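Local structure of lactate racemase (2YJG) at residues A234-V239 with E256-K261; Q291-S296 with V372-D377; K344-G349 with E359-A364. The protein interconverts the D- and L-isomers of lactate, using a nickel pincer complex built on a nicotinic acid mononucleotide derivative as cofactor. All coordinates share one frame; numbering follows the deposited sequence.

Interaction 1 of 3, residues A234-V239 with E256-K261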
loop_
_atom_site.group_PDB
_atom_site.type_symbol
_atom_site.label_atom_id
_atom_site.label_comp_id
_atom_site.label_asym_id
_atom_site.label_seq_id
_atom_site.Cartn_x
_atom_site.Cartn_y
_atom_site.Cartn_z
ATOM N N ALA A 234 -2.297 -24.555 12.385
ATOM C CA ALA A 234 -1.700 -25.788 11.877
ATOM C C ALA A 234 -0.188 -25.733 11.668
ATOM O O ALA A 234 0.512 -26.750 11.638
ATOM C CB ALA A 234 -2.397 -26.143 10.553
ATOM N N PHE A 235 0.346 -24.535 11.530
ATOM C CA PHE A 235 1.772 -24.339 11.264
ATOM C C PHE A 235 2.149 -22.906 11.679
ATOM O O PHE A 235 1.379 -21.955 11.412
ATOM C CB PHE A 235 2.043 -24.538 9.766
ATOM C CG PHE A 235 3.481 -24.619 9.392
ATOM C CD1 PHE A 235 4.212 -23.477 9.090
ATOM C CD2 PHE A 235 4.104 -25.849 9.265
ATOM C CE1 PHE A 235 5.531 -23.584 8.719
ATOM C CE2 PHE A 235 5.380 -25.940 8.900
ATOM C CZ PHE A 235 6.088 -24.816 8.589
ATOM N N ILE A 236 3.332 -22.790 12.302
ATOM C CA ILE A 236 3.954 -21.494 12.587
ATOM C C ILE A 236 5.402 -21.389 12.046
ATOM O O ILE A 236 6.083 -22.429 11.791
ATOM C CB ILE A 236 3.905 -21.168 14.087
ATOM C CG1 ILE A 236 4.937 -21.999 14.867
ATOM C CG2 ILE A 236 2.432 -21.302 14.641
ATOM C CD1 ILE A 236 5.120 -21.507 16.360
ATOM N N LEU A 237 5.853 -20.154 11.814
ATOM C CA LEU A 237 7.279 -19.855 11.573
ATOM C C LEU A 237 7.508 -18.768 12.585
ATOM O O LEU A 237 6.854 -17.722 12.528
ATOM C CB LEU A 237 7.550 -19.361 10.154
ATOM C CG LEU A 237 8.900 -18.659 9.979
ATOM C CD1 LEU A 237 10.031 -19.672 10.179
ATOM C CD2 LEU A 237 9.068 -17.880 8.695
ATOM N N ASN A 238 8.353 -19.027 13.563
ATOM C CA ASN A 238 8.730 -17.963 14.530
ATOM C C ASN A 238 10.246 -17.734 14.498
ATOM O O ASN A 238 10.998 -18.693 14.548
ATOM C CB ASN A 238 8.338 -18.346 15.955
ATOM C CG ASN A 238 6.887 -18.107 16.283
ATOM O OD1 ASN A 238 6.038 -17.769 15.439
ATOM N ND2 ASN A 238 6.588 -18.310 17.532
ATOM N N VAL A 239 10.667 -16.484 14.421
ATOM C CA VAL A 239 12.053 -16.120 14.411
ATOM C C VAL A 239 12.504 -15.627 15.790
ATOM O O VAL A 239 11.703 -15.293 16.667
ATOM C CB VAL A 239 12.386 -15.084 13.326
ATOM C CG1 VAL A 239 12.270 -15.674 11.898
ATOM C CG2 VAL A 239 11.573 -13.795 13.465
ATOM N N GLU A 256 2.533 -25.384 18.913
ATOM C CA GLU A 256 3.080 -25.552 20.246
ATOM C C GLU A 256 4.523 -26.069 20.235
ATOM O O GLU A 256 5.373 -25.471 20.857
ATOM C CB GLU A 256 2.145 -26.428 21.156
ATOM C CG GLU A 256 2.451 -26.198 22.603
ATOM C CD GLU A 256 1.437 -26.769 23.639
ATOM O OE1 GLU A 256 0.363 -27.286 23.270
ATOM O OE2 GLU A 256 1.750 -26.641 24.861
ATOM N N LYS A 257 4.815 -27.203 19.591
ATOM C CA LYS A 257 6.124 -27.815 19.713
ATOM C C LYS A 257 7.223 -26.938 19.119
ATOM O O LYS A 257 8.330 -26.908 19.656
ATOM C CB LYS A 257 6.131 -29.223 19.086
ATOM C CG LYS A 257 5.238 -30.216 19.852
ATOM C CD LYS A 257 5.140 -31.586 19.134
ATOM C CE LYS A 257 4.144 -32.565 19.766
ATOM N NZ LYS A 257 2.833 -31.912 19.870
ATOM N N ALA A 258 6.971 -26.278 17.969
ATOM C CA ALA A 258 7.965 -25.402 17.355
ATOM C C ALA A 258 8.219 -24.163 18.225
ATOM O O ALA A 258 9.346 -23.768 18.343
ATOM C CB ALA A 258 7.602 -24.983 15.906
ATOM N N HIS A 259 7.158 -23.611 18.821
ATOM C CA HIS A 259 7.229 -22.469 19.731
ATOM C C HIS A 259 8.059 -22.827 20.933
ATOM O O HIS A 259 8.974 -22.084 21.309
ATOM C CB HIS A 259 5.850 -22.022 20.169
ATOM C CG HIS A 259 5.856 -20.872 21.154
ATOM N ND1 HIS A 259 6.334 -19.595 20.855
ATOM C CD2 HIS A 259 5.400 -20.807 22.430
ATOM C CE1 HIS A 259 6.189 -18.821 21.915
ATOM N NE2 HIS A 259 5.624 -19.525 22.879
ATOM N N LEU A 260 7.816 -24.013 21.499
ATOM C CA LEU A 260 8.609 -24.429 22.661
ATOM C C LEU A 260 10.089 -24.604 22.368
ATOM O O LEU A 260 10.964 -24.216 23.198
ATOM C CB LEU A 260 7.996 -25.686 23.295
ATOM C CG LEU A 260 6.633 -25.590 23.960
ATOM C CD1 LEU A 260 6.170 -26.958 24.564
ATOM C CD2 LEU A 260 6.590 -24.530 25.113
ATOM N N LYS A 261 10.435 -25.186 21.213
ATOM C CA LYS A 261 11.844 -25.311 20.843
ATOM C C LYS A 261 12.491 -23.920 20.725
ATOM O O LYS A 261 13.603 -23.693 21.181
ATOM C CB LYS A 261 11.986 -26.144 19.545
ATOM C CG LYS A 261 13.394 -26.353 19.088
ATOM C CD LYS A 261 14.299 -27.091 20.130
ATOM C CE LYS A 261 15.720 -26.413 20.193
ATOM N NZ LYS A 261 15.789 -25.125 21.016
#
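Ile-236 reaches out from strand 234-239 to the first turn of the helix at 256-261 and rests on Ala-258 and His-259. CG1 and the terminal methyl CD1 meet different partners. CG1, lodged between the backbone N and the carbonyl carbon (chi1 75°), sits 4.1 Å from Ala-258 CB. Because the chain is extended beyond CG1, the terminal methyl travels farther and lies over the helix backbone, with Ile-236 CD1 3.8 Å from His-259 N and 3.9 Å from His-259 CB. Ala-258 suits this spot since its single methyl lets strand and helix come close, the CA atoms of Ile-236 and Ala-258 being 7.4 Å apart.

Strand 233-241 forms a hairpin with the edge strand 247-253 of a mixed sheet, and the helix that follows doubles back over the sheet, the short axes of 234-239 and 257-261 running nearly parallel, 16° apart. Because side chains alternate along a strand, Ile-236 and Asn-238 face this helix, while Phe-235 and Leu-237 lie against helix 39-48 on the other face.

His-259 projects its ring past the isoleucine toward Asn-238, whose flat amide approaches the ring edge near the ring plane, the two planes being almost perpendicular. Beside Arg-183, the imidazole lies about 7 Å from the side chain of Lys-184, which in the active enzyme probably carries the cofactor covalently; this is the apoprotein.

Interaction 2 of 3, residues Q291-S296 with V372-D377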
loop_
_atom_site.group_PDB
_atom_site.type_symbol
_atom_site.label_atom_id
_atom_site.label_comp_id
_atom_site.label_asym_id
_atom_site.label_seq_id
_atom_site.Cartn_x
_atom_site.Cartn_y
_atom_site.Cartn_z
ATOM N N GLN A 291 10.188 3.980 25.956
ATOM C CA GLN A 291 9.535 5.226 25.534
ATOM C C GLN A 291 8.515 5.778 26.507
ATOM O O GLN A 291 8.127 6.937 26.402
ATOM C CB GLN A 291 8.935 5.137 24.121
ATOM C CG GLN A 291 7.911 4.134 23.914
ATOM C CD GLN A 291 7.488 3.932 22.443
ATOM O OE1 GLN A 291 6.653 3.064 22.174
ATOM N NE2 GLN A 291 8.049 4.697 21.514
ATOM N N ASN A 292 8.096 4.985 27.465
ATOM C CA ASN A 292 7.131 5.452 28.473
ATOM C C ASN A 292 7.197 4.607 29.727
ATOM O O ASN A 292 7.766 3.494 29.711
ATOM C CB ASN A 292 5.713 5.529 27.853
ATOM C CG ASN A 292 5.208 4.214 27.379
ATOM O OD1 ASN A 292 5.291 3.235 28.121
ATOM N ND2 ASN A 292 4.692 4.143 26.130
ATOM N N ILE A 293 6.679 5.168 30.825
ATOM C CA ILE A 293 6.621 4.505 32.131
ATOM C C ILE A 293 5.915 3.158 32.080
ATOM O O ILE A 293 6.447 2.179 32.636
ATOM C CB ILE A 293 6.088 5.393 33.252
ATOM C CG1 ILE A 293 6.855 6.712 33.280
ATOM C CG2 ILE A 293 6.254 4.690 34.608
ATOM C CD1 ILE A 293 6.323 7.687 34.353
ATOM N N TYR A 294 4.804 3.114 31.340
ATOM C CA TYR A 294 4.040 1.887 31.107
ATOM C C TYR A 294 4.998 0.747 30.693
ATOM O O TYR A 294 4.990 -0.332 31.275
ATOM C CB TYR A 294 2.994 2.188 30.038
ATOM C CG TYR A 294 1.997 1.082 29.786
ATOM C CD1 TYR A 294 2.327 0.021 28.978
ATOM C CD2 TYR A 294 0.715 1.113 30.339
ATOM C CE1 TYR A 294 1.422 -1.021 28.732
ATOM C CE2 TYR A 294 -0.213 0.100 30.063
ATOM C CZ TYR A 294 0.142 -0.947 29.273
ATOM O OH TYR A 294 -0.758 -1.946 29.036
ATOM N N GLN A 295 5.819 0.985 29.684
ATOM C CA GLN A 295 6.746 -0.041 29.188
ATOM C C GLN A 295 7.806 -0.382 30.218
ATOM O O GLN A 295 8.256 -1.502 30.309
ATOM C CB GLN A 295 7.434 0.403 27.883
ATOM C CG GLN A 295 6.552 0.366 26.663
ATOM C CD GLN A 295 5.937 -0.940 26.425
ATOM O OE1 GLN A 295 6.584 -1.989 26.525
ATOM N NE2 GLN A 295 4.634 -0.915 26.074
ATOM N N SER A 296 8.211 0.606 30.990
ATOM C CA SER A 296 9.327 0.435 31.963
ATOM C C SER A 296 9.031 -0.489 33.146
ATOM O O SER A 296 9.969 -1.011 33.775
ATOM C CB SER A 296 9.766 1.787 32.497
ATOM O OG SER A 296 8.889 2.259 33.538
ATOM N N VAL A 372 11.220 1.970 44.077
ATOM C CA VAL A 372 11.724 2.128 42.735
ATOM C C VAL A 372 12.145 3.571 42.561
ATOM O O VAL A 372 11.430 4.537 43.009
ATOM C CB VAL A 372 10.696 1.704 41.694
ATOM C CG1 VAL A 372 11.196 1.990 40.253
ATOM C CG2 VAL A 372 10.355 0.214 41.879
ATOM N N ILE A 373 13.339 3.712 42.009
ATOM C CA ILE A 373 13.891 5.014 41.650
ATOM C C ILE A 373 14.001 5.060 40.154
ATOM O O ILE A 373 14.598 4.166 39.541
ATOM C CB ILE A 373 15.308 5.293 42.282
ATOM C CG1 ILE A 373 15.194 5.377 43.787
ATOM C CG2 ILE A 373 15.926 6.608 41.711
ATOM C CD1 ILE A 373 16.434 5.101 44.518
ATOM N N MET A 374 13.414 6.075 39.531
ATOM C CA MET A 374 13.526 6.165 38.087
ATOM C C MET A 374 14.475 7.328 37.667
ATOM O O MET A 374 14.283 8.478 38.032
ATOM C CB MET A 374 12.163 6.325 37.406
ATOM C CG MET A 374 11.178 5.189 37.577
ATOM S SD MET A 374 9.743 5.364 36.495
ATOM C CE MET A 374 10.409 4.852 34.985
ATOM N N VAL A 375 15.492 6.990 36.900
ATOM C CA VAL A 375 16.297 7.946 36.136
ATOM C C VAL A 375 15.610 8.112 34.805
ATOM O O VAL A 375 15.552 7.199 33.991
ATOM C CB VAL A 375 17.802 7.435 35.959
ATOM C CG1 VAL A 375 18.655 8.326 35.018
ATOM C CG2 VAL A 375 18.491 7.267 37.364
ATOM N N THR A 376 15.124 9.341 34.567
ATOM C CA THR A 376 14.209 9.620 33.513
ATOM C C THR A 376 14.260 11.109 33.182
ATOM O O THR A 376 14.769 11.865 33.950
ATOM C CB THR A 376 12.796 9.184 33.939
ATOM O OG1 THR A 376 11.989 9.142 32.791
ATOM C CG2 THR A 376 12.185 10.107 34.976
ATOM N N ASP A 377 13.751 11.457 32.012
ATOM C CA ASP A 377 13.613 12.827 31.524
ATOM C C ASP A 377 12.900 13.647 32.548
ATOM O O ASP A 377 11.930 13.159 33.125
ATOM C CB ASP A 377 12.809 12.774 30.222
ATOM C CG ASP A 377 12.839 14.054 29.444
ATOM O OD1 ASP A 377 12.228 15.076 29.913
ATOM O OD2 ASP A 377 13.425 14.004 28.323
#
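Met-374 makes a buried, mainly apolar contact with Ile-293 and Ser-296, joining strand 371-375 of the parallel sheet to the opening turn of helix 293-305. The flexible thioether spans the distance between the two backbones, whose nearest CA atoms, those of Ile-293 and Thr-376, are 9.3 Å apart. Met-374 leaves the strand with CG beside the backbone N, runs on extended, and then bends at the sulfur (chi3 77°), which swings its methyl toward the serine. The methionine and isoleucine side chains cross at a slant, with Met-374 SD 4.0 Å from Ile-293 CG2. At the tip, Met-374 CE comes to 3.3 Å from Ser-296 OG and to 4.0 Å from Ser-296 CB.

A hydroxyl can be buried here because it is satisfied within its own helix. Ser-296 OG donates to Ile-293 O at 2.6 Å, in the carbonyl plane and on a lone pair, and this bond fixes the rotation of the serine. Asn-292 is the N-cap: Gln-295 N donates to Asn-292 OD1 at 2.8 Å, satisfying one of the backbone N-H groups of the first turn. Val-384 of helix 381-386 also packs on Met-374, whereas Ile-373 and Val-375, alternating along the strand, point to helix 395-405.

Helices thus cover both faces of a parallel sheet, the layering of an alpha/beta fold with beta-alpha-beta crossovers. The packed turn also carries Gln-295, whose OE1 is hydrogen-bonded to Lys-298 NZ; by similarity to related enzymes both residues probably bind the substrate, so the contact probably sets the turn carrying part of the substrate site against the sheet.

Interaction 3 of 3, residues K344-G349 with E359-A364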
loop_
_atom_site.group_PDB
_atom_site.type_symbol
_atom_site.label_atom_id
_atom_site.label_comp_id
_atom_site.label_asym_id
_atom_site.label_seq_id
_atom_site.Cartn_x
_atom_site.Cartn_y
_atom_site.Cartn_z
ATOM N N LYS A 344 -7.769 -2.457 44.909
ATOM C CA LYS A 344 -8.736 -2.033 43.892
ATOM C C LYS A 344 -8.706 -2.921 42.699
ATOM O O LYS A 344 -9.758 -3.347 42.232
ATOM C CB LYS A 344 -8.514 -0.589 43.475
ATOM C CG LYS A 344 -8.706 0.456 44.592
ATOM C CD LYS A 344 -8.350 1.839 44.110
ATOM C CE LYS A 344 -8.618 2.918 45.167
ATOM N NZ LYS A 344 -8.193 4.233 44.608
ATOM N N ILE A 345 -7.518 -3.204 42.152
ATOM C CA ILE A 345 -7.480 -3.994 40.950
ATOM C C ILE A 345 -7.897 -5.480 41.167
ATOM O O ILE A 345 -8.571 -6.110 40.324
ATOM C CB ILE A 345 -6.127 -3.839 40.212
ATOM C CG1 ILE A 345 -6.000 -2.399 39.688
ATOM C CG2 ILE A 345 -6.119 -4.832 39.044
ATOM C CD1 ILE A 345 -4.534 -1.980 39.179
ATOM N N LEU A 346 -7.476 -6.047 42.275
ATOM C CA LEU A 346 -7.852 -7.397 42.603
ATOM C C LEU A 346 -9.359 -7.527 42.836
ATOM O O LEU A 346 -9.863 -8.634 42.742
ATOM C CB LEU A 346 -7.153 -7.882 43.876
ATOM C CG LEU A 346 -5.657 -8.189 43.726
ATOM C CD1 LEU A 346 -5.052 -8.646 45.051
ATOM C CD2 LEU A 346 -5.489 -9.204 42.652
ATOM N N SER A 347 -10.046 -6.422 43.157
ATOM C CA SER A 347 -11.521 -6.460 43.311
ATOM C C SER A 347 -12.228 -6.618 41.951
ATOM O O SER A 347 -13.433 -6.797 41.917
ATOM C CB SER A 347 -12.037 -5.219 44.035
ATOM O OG SER A 347 -12.139 -4.110 43.174
ATOM N N ARG A 348 -11.481 -6.606 40.845
ATOM C CA ARG A 348 -12.071 -6.632 39.510
ATOM C C ARG A 348 -12.158 -8.047 38.981
ATOM O O ARG A 348 -11.157 -8.765 38.932
ATOM C CB ARG A 348 -11.288 -5.677 38.555
ATOM C CG ARG A 348 -11.191 -4.245 39.055
ATOM C CD ARG A 348 -10.658 -3.282 38.067
ATOM N NE ARG A 348 -11.637 -3.089 36.987
ATOM C CZ ARG A 348 -12.723 -2.340 37.079
ATOM N NH1 ARG A 348 -12.920 -1.640 38.165
ATOM N NH2 ARG A 348 -13.604 -2.302 36.072
ATOM N N GLY A 349 -13.378 -8.487 38.610
ATOM C CA GLY A 349 -13.582 -9.809 38.085
ATOM C C GLY A 349 -13.058 -10.037 36.669
ATOM O O GLY A 349 -12.547 -9.082 35.992
ATOM N N GLU A 359 -0.948 -3.591 33.842
ATOM C CA GLU A 359 0.372 -2.916 33.931
ATOM C C GLU A 359 0.436 -2.234 35.271
ATOM O O GLU A 359 1.497 -2.224 35.963
ATOM C CB GLU A 359 0.515 -1.874 32.807
ATOM C CG GLU A 359 1.914 -1.570 32.284
ATOM C CD GLU A 359 2.537 -2.701 31.499
ATOM O OE1 GLU A 359 1.843 -3.736 31.299
ATOM O OE2 GLU A 359 3.732 -2.574 31.032
ATOM N N ALA A 360 -0.665 -1.589 35.694
ATOM C CA ALA A 360 -0.720 -1.006 37.026
ATOM C C ALA A 360 -0.628 -2.059 38.150
ATOM O O ALA A 360 -0.006 -1.824 39.202
ATOM C CB ALA A 360 -2.012 -0.083 37.265
ATOM N N GLN A 361 -1.280 -3.201 37.938
ATOM C CA GLN A 361 -1.303 -4.244 38.927
ATOM C C GLN A 361 0.134 -4.735 39.158
ATOM O O GLN A 361 0.614 -4.896 40.303
ATOM C CB GLN A 361 -2.181 -5.383 38.406
ATOM C CG GLN A 361 -2.384 -6.481 39.443
ATOM C CD GLN A 361 -3.280 -7.611 38.968
ATOM O OE1 GLN A 361 -3.978 -7.490 37.950
ATOM N NE2 GLN A 361 -3.275 -8.717 39.720
ATOM N N ILE A 362 0.814 -5.039 38.065
ATOM C CA ILE A 362 2.226 -5.444 38.185
ATOM C C ILE A 362 3.109 -4.438 38.821
ATOM O O ILE A 362 3.916 -4.824 39.698
ATOM C CB ILE A 362 2.781 -5.898 36.823
ATOM C CG1 ILE A 362 1.954 -7.085 36.412
ATOM C CG2 ILE A 362 4.446 -6.200 36.878
ATOM C CD1 ILE A 362 2.068 -7.518 34.930
ATOM N N LEU A 363 3.001 -3.148 38.453
ATOM C CA LEU A 363 3.816 -2.126 39.130
ATOM C C LEU A 363 3.474 -2.035 40.611
ATOM O O LEU A 363 4.379 -1.972 41.457
ATOM C CB LEU A 363 3.656 -0.773 38.441
ATOM C CG LEU A 363 4.373 0.440 39.011
ATOM C CD1 LEU A 363 5.923 0.146 38.951
ATOM C CD2 LEU A 363 4.002 1.741 38.249
ATOM N N ALA A 364 2.167 -2.098 40.969
ATOM C CA ALA A 364 1.799 -2.145 42.369
ATOM C C ALA A 364 2.426 -3.351 43.110
ATOM O O ALA A 364 2.904 -3.205 44.200
ATOM C CB ALA A 364 0.204 -2.051 42.602
#
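Gln-361 lays its side chain against Ile-345 and Leu-346, where the end of helix 338-346 packs on helix 357-369. It leaves the helix with CG anti to the backbone N (chi1 -174°) and stays extended through chi2, so that its whole length passes along the isoleucine's branch methyl. Gln-361 CB is 4.0 Å from Ile-345 CG2, and CG keeps almost the same distance from that methyl. The flat amide goes on in the same way: its carbon CD also borders the methyl, and Gln-361 OE1 approaches Ile-345 CG2 to 3.6 Å. At the other corner, Gln-361 NE2 lies 3.7 Å from Leu-346 CD2, with the two side chains crossing at about a right angle.

The second arm of the isoleucine points at the helix itself. Ile-345 CD1 is 3.7 Å from Ala-360 CB and equally close to Gln-361 N; alanine's small side chain lets the methyl come this close to the helix backbone. Cutting Ile-345 back to alanine is likely to open a gap beside Ala-360 and to leave the glutamine chain without the methyl it lies against.

No hydrogen bond crosses between the segments; the amide is used beyond them, where Gln-361 NE2 donates to Ser-202 O. The side chain of Gln-361 lies about 8 Å from that of His-200, which probably binds the cofactor's nickel. Apolar neighbours thus border both the aliphatic part and the amide of a long polar residue, and the NE2 bond to Ser-202 O ties helix 357-369 to helix 202-206.

Overall arrangement
From the N terminus, interaction 1 comes first: it closes a loop of 16 intervening residues, nine of them in the two strands of a hairpin, and fastens a helix to the mixed sheet. The chain, which has already given strand 22-25 to the parallel sheet, returns to it, and interaction 2 opens at 291-296 and closes only at 372-377. Interaction 3, a tight helix-to-helix closure with nine intervening residues, is nested inside that larger loop. The two touch where Tyr-294 meets Glu-359, and helix 357-369 leads into strand 371-375. Interaction 1 stands apart, in series with both, its centre about 33 Å from that of interaction 2, on the opposite side of the chain's centre.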